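Long-range contact in YrdC-like domain-containing protein (PDB 3L7V), which is of unknown function but carries a YrdC-like fold, consistent with binding double-stranded RNA and a role in tRNA modification: residues 36-41 against 211-217. Sequence-based numbering, arbitrary orientation.
Sequences TKHIHW and VDLVIEA. With SO4 (sulfate ion), chain D.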
ATOM      1  N   THR A  36      -6.108 -25.062   4.314  1.00 32.32           N
ATOM      2  CA  THR A  36      -6.576 -23.710   3.986  1.00 26.58           C
ATOM      3  C   THR A  36      -7.548 -23.678   2.800  1.00 25.82           C
ATOM      4  O   THR A  36      -7.298 -24.287   1.759  1.00 25.80           O
ATOM      5  CB  THR A  36      -5.397 -22.770   3.692  1.00 30.29           C
ATOM      6  OG1 THR A  36      -4.474 -22.821   4.783  1.00 30.28           O
ATOM      7  CG2 THR A  36      -5.887 -21.332   3.505  1.00 33.97           C
ATOM      8  N   LYS A  37      -8.653 -22.958   2.970  1.00 20.75           N
ATOM      9  CA  LYS A  37      -9.651 -22.790   1.914  1.00 22.50           C
ATOM     10  C   LYS A  37      -9.179 -21.833   0.794  1.00 24.27           C
ATOM     11  O   LYS A  37      -8.643 -20.761   1.068  1.00 19.84           O
ATOM     12  CB  LYS A  37     -10.970 -22.288   2.533  1.00 19.17           C
ATOM     13  CG  LYS A  37     -12.057 -21.963   1.522  1.00 22.94           C
ATOM     14  CD  LYS A  37     -12.444 -23.194   0.732  1.00 27.81           C
ATOM     15  CE  LYS A  37     -13.584 -22.895  -0.241  1.00 31.90           C
ATOM     16  NZ  LYS A  37     -13.943 -24.091  -1.044  1.00 29.97           N
ATOM     17  N   HIS A  38      -9.363 -22.245  -0.460  1.00 25.77           N
ATOM     18  CA  HIS A  38      -9.037 -21.418  -1.625  1.00 25.14           C
ATOM     19  C   HIS A  38     -10.315 -21.136  -2.403  1.00 26.75           C
ATOM     20  O   HIS A  38     -11.125 -22.049  -2.611  1.00 25.32           O
ATOM     21  CB  HIS A  38      -8.063 -22.140  -2.572  1.00 25.38           C
ATOM     22  CG  HIS A  38      -6.671 -22.287  -2.043  1.00 26.94           C
ATOM     23  ND1 HIS A  38      -5.556 -22.107  -2.833  1.00 27.56           N
ATOM     24  CD2 HIS A  38      -6.210 -22.616  -0.811  1.00 27.89           C
ATOM     25  CE1 HIS A  38      -4.468 -22.312  -2.110  1.00 26.50           C
ATOM     26  NE2 HIS A  38      -4.837 -22.618  -0.878  1.00 25.84           N
ATOM     27  N   ILE A  39     -10.480 -19.886  -2.844  1.00 21.64           N
ATOM     28  CA  ILE A  39     -11.599 -19.479  -3.702  1.00 23.45           C
ATOM     29  C   ILE A  39     -11.118 -18.649  -4.905  1.00 26.51           C
ATOM     30  O   ILE A  39     -10.011 -18.117  -4.894  1.00 25.56           O
ATOM     31  CB  ILE A  39     -12.655 -18.638  -2.933  1.00 28.48           C
ATOM     32  CG1 ILE A  39     -11.993 -17.465  -2.203  1.00 32.67           C
ATOM     33  CG2 ILE A  39     -13.412 -19.481  -1.945  1.00 27.53           C
ATOM     34  CD1 ILE A  39     -12.989 -16.438  -1.671  1.00 29.33           C
ATOM     35  N   HIS A  40     -11.964 -18.529  -5.929  1.00 28.04           N
ATOM     36  CA  HIS A  40     -11.654 -17.702  -7.101  1.00 33.78           C
ATOM     37  C   HIS A  40     -12.436 -16.376  -7.139  1.00 34.39           C
ATOM     38  O   HIS A  40     -13.664 -16.373  -7.072  1.00 38.11           O
ATOM     39  CB  HIS A  40     -11.890 -18.491  -8.395  1.00 30.23           C
ATOM     40  CG  HIS A  40     -10.812 -19.488  -8.701  1.00 42.13           C
ATOM     41  ND1 HIS A  40      -9.808 -19.244  -9.617  1.00 46.27           N
ATOM     42  CD2 HIS A  40     -10.581 -20.734  -8.218  1.00 45.22           C
ATOM     43  CE1 HIS A  40      -9.010 -20.294  -9.685  1.00 43.06           C
ATOM     44  NE2 HIS A  40      -9.456 -21.212  -8.845  1.00 45.72           N
ATOM     45  N   TRP A  41     -11.719 -15.255  -7.248  1.00 29.79           N
ATOM     46  CA  TRP A  41     -12.350 -13.928  -7.331  1.00 25.29           C
ATOM     47  C   TRP A  41     -13.135 -13.777  -8.634  1.00 29.67           C
ATOM     48  O   TRP A  41     -12.628 -14.103  -9.705  1.00 37.28           O
ATOM     49  CB  TRP A  41     -11.294 -12.824  -7.218  1.00 20.67           C
ATOM     50  CG  TRP A  41     -11.841 -11.421  -7.313  1.00 18.01           C
ATOM     51  CD1 TRP A  41     -12.798 -10.857  -6.514  1.00 15.69           C
ATOM     52  CD2 TRP A  41     -11.466 -10.407  -8.259  1.00 13.15           C
ATOM     53  NE1 TRP A  41     -13.043  -9.563  -6.907  1.00 12.88           N
ATOM     54  CE2 TRP A  41     -12.232  -9.259  -7.970  1.00 11.41           C
ATOM     55  CE3 TRP A  41     -10.558 -10.361  -9.329  1.00 18.01           C
ATOM     56  CZ2 TRP A  41     -12.122  -8.073  -8.709  1.00 16.65           C
ATOM     57  CZ3 TRP A  41     -10.443  -9.175 -10.059  1.00 20.58           C
ATOM     58  CH2 TRP A  41     -11.221  -8.052  -9.745  1.00 16.56           C
ATOM     59  N   VAL A 211      -2.367 -18.897   7.018  1.00 27.24           N
ATOM     60  CA  VAL A 211      -3.357 -17.884   6.643  1.00 28.58           C
ATOM     61  C   VAL A 211      -4.758 -18.510   6.668  1.00 28.14           C
ATOM     62  O   VAL A 211      -4.872 -19.735   6.561  1.00 23.97           O
ATOM     63  CB  VAL A 211      -3.009 -17.284   5.249  1.00 36.13           C
ATOM     64  CG1 VAL A 211      -4.244 -16.854   4.483  1.00 41.23           C
ATOM     65  CG2 VAL A 211      -2.016 -16.139   5.399  1.00 29.64           C
ATOM     66  N   ASP A 212      -5.800 -17.685   6.841  1.00 20.17           N
ATOM     67  CA  ASP A 212      -7.181 -18.178   6.972  1.00 21.15           C
ATOM     68  C   ASP A 212      -7.928 -18.385   5.636  1.00 28.77           C
ATOM     69  O   ASP A 212      -8.869 -19.168   5.577  1.00 32.75           O
ATOM     70  CB  ASP A 212      -8.020 -17.270   7.888  1.00 15.51           C
ATOM     71  CG  ASP A 212      -7.355 -16.995   9.240  1.00 23.68           C
ATOM     72  OD1 ASP A 212      -6.691 -17.894   9.803  1.00 27.01           O
ATOM     73  OD2 ASP A 212      -7.499 -15.859   9.745  1.00 24.94           O
ATOM     74  N   LEU A 213      -7.514 -17.682   4.581  1.00 25.68           N
ATOM     75  CA  LEU A 213      -8.128 -17.804   3.251  1.00 22.54           C
ATOM     76  C   LEU A 213      -7.177 -17.303   2.152  1.00 26.04           C
ATOM     77  O   LEU A 213      -6.436 -16.342   2.357  1.00 26.67           O
ATOM     78  CB  LEU A 213      -9.437 -17.007   3.186  1.00 23.42           C
ATOM     79  CG  LEU A 213     -10.247 -16.951   1.886  1.00 21.38           C
ATOM     80  CD1 LEU A 213     -11.092 -18.198   1.736  1.00 23.77           C
ATOM     81  CD2 LEU A 213     -11.136 -15.716   1.858  1.00 16.83           C
ATOM     82  N   VAL A 214      -7.206 -17.957   0.993  1.00 23.34           N
ATOM     83  CA  VAL A 214      -6.452 -17.511  -0.177  1.00 21.93           C
ATOM     84  C   VAL A 214      -7.386 -17.216  -1.352  1.00 26.29           C
ATOM     85  O   VAL A 214      -8.096 -18.107  -1.827  1.00 26.02           O
ATOM     86  CB  VAL A 214      -5.424 -18.576  -0.653  1.00 18.73           C
ATOM     87  CG1 VAL A 214      -4.652 -18.061  -1.877  1.00 16.83           C
ATOM     88  CG2 VAL A 214      -4.465 -18.974   0.485  1.00 16.06           C
ATOM     89  N   ILE A 215      -7.377 -15.971  -1.825  1.00 19.34           N
ATOM     90  CA  ILE A 215      -8.167 -15.601  -2.987  1.00 18.38           C
ATOM     91  C   ILE A 215      -7.280 -15.647  -4.235  1.00 22.81           C
ATOM     92  O   ILE A 215      -6.242 -14.981  -4.274  1.00 25.44           O
ATOM     93  CB  ILE A 215      -8.786 -14.196  -2.799  1.00 21.32           C
ATOM     94  CG1 ILE A 215      -9.774 -14.192  -1.625  1.00 26.12           C
ATOM     95  CG2 ILE A 215      -9.450 -13.715  -4.068  1.00 17.13           C
ATOM     96  CD1 ILE A 215     -10.031 -12.790  -1.017  1.00 26.59           C
ATOM     97  N   GLU A 216      -7.690 -16.439  -5.234  1.00 26.26           N
ATOM     98  CA  GLU A 216      -6.918 -16.662  -6.473  1.00 26.90           C
ATOM     99  C   GLU A 216      -7.440 -15.868  -7.683  1.00 23.51           C
ATOM    100  O   GLU A 216      -8.652 -15.710  -7.836  1.00 21.38           O
ATOM    101  CB  GLU A 216      -6.909 -18.155  -6.844  1.00 25.24           C
ATOM    102  CG  GLU A 216      -6.375 -19.082  -5.751  1.00 31.54           C
ATOM    103  CD  GLU A 216      -6.137 -20.519  -6.232  1.00 34.25           C
ATOM    104  OE1 GLU A 216      -6.292 -20.800  -7.442  1.00 37.94           O
ATOM    105  OE2 GLU A 216      -5.782 -21.370  -5.392  1.00 31.27           O
ATOM    106  N   ALA A 217      -6.519 -15.393  -8.532  1.00 18.59           N
ATOM    107  CA  ALA A 217      -6.839 -14.701  -9.795  1.00 18.36           C
ATOM    108  C   ALA A 217      -5.602 -14.515 -10.696  1.00 22.47           C
ATOM    109  O   ALA A 217      -5.323 -13.403 -11.143  1.00 20.01           O
ATOM    110  CB  ALA A 217      -7.506 -13.344  -9.533  1.00 17.79           C
TER
HETATM  111  S   SO4 D 264      -7.255 -18.183 -12.091  1.00 51.64           S
HETATM  112  O1  SO4 D 264      -8.539 -17.576 -11.753  1.00 55.12           O
HETATM  113  O2  SO4 D 264      -6.389 -18.116 -10.912  1.00 44.76           O
HETATM  114  O3  SO4 D 264      -7.457 -19.579 -12.479  1.00 58.00           O
HETATM  115  O4  SO4 D 264      -6.657 -17.464 -13.216  1.00 47.86           O
HETATM  116  O   HOH W   1      -9.567 -22.083   5.606  1.00 35.38           O
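OE2 of E216 takes a short, nearly straight hydrogen bond from H38 ND1 (2.7 Å), using its anti lone pair and lying in the imidazole plane, while the carboxylate is turned 79° from the ring. This His-carboxylate pair sits on an edge of the mixed sheet of the YrdC-like domain, where strand 37-40 pairs in parallel with strand 213-216 and is the outermost strand of the chain on that side. NE2 of H38 is hydrogen-bonded to OE2 of E208, so the ring is gripped at both nitrogens between two acidic side chains, which would probably favour its protonated form. V214 CB packs over one face of the H38 ring, 4.0 Å from its centroid and almost on the normal. The backbones are joined by V214 N to K37 O, I39 N to V214 O (3.1 Å), E216 N to I39 O (2.9 Å) and W41 N to E216 O; a water bridges K37 N and D212 O. On the face away from the histidines, I39 holds CG1 between its own N and carbonyl carbon (chi1 52°), which carries CD1 across to I215 CG1 (3.9 Å) and to L213 CD2. I39 and L213 also touch helix 47-54, and I39 and I215 touch S46 in the loop before it. W41 swings its indole away toward helix 167-180 and Y220, leaving CB against I215 CG2 (3.8 Å). Back on the face of H38, the H40 ring has E216 CB over one side, offset toward the rim. A sulfate, probably from the crystallisation liquor, is also held by the backbone N atoms of D218 and D219 at the start of helix 218-223; its O1 accepts a bent bond from H40 ND1 at 3.0 Å.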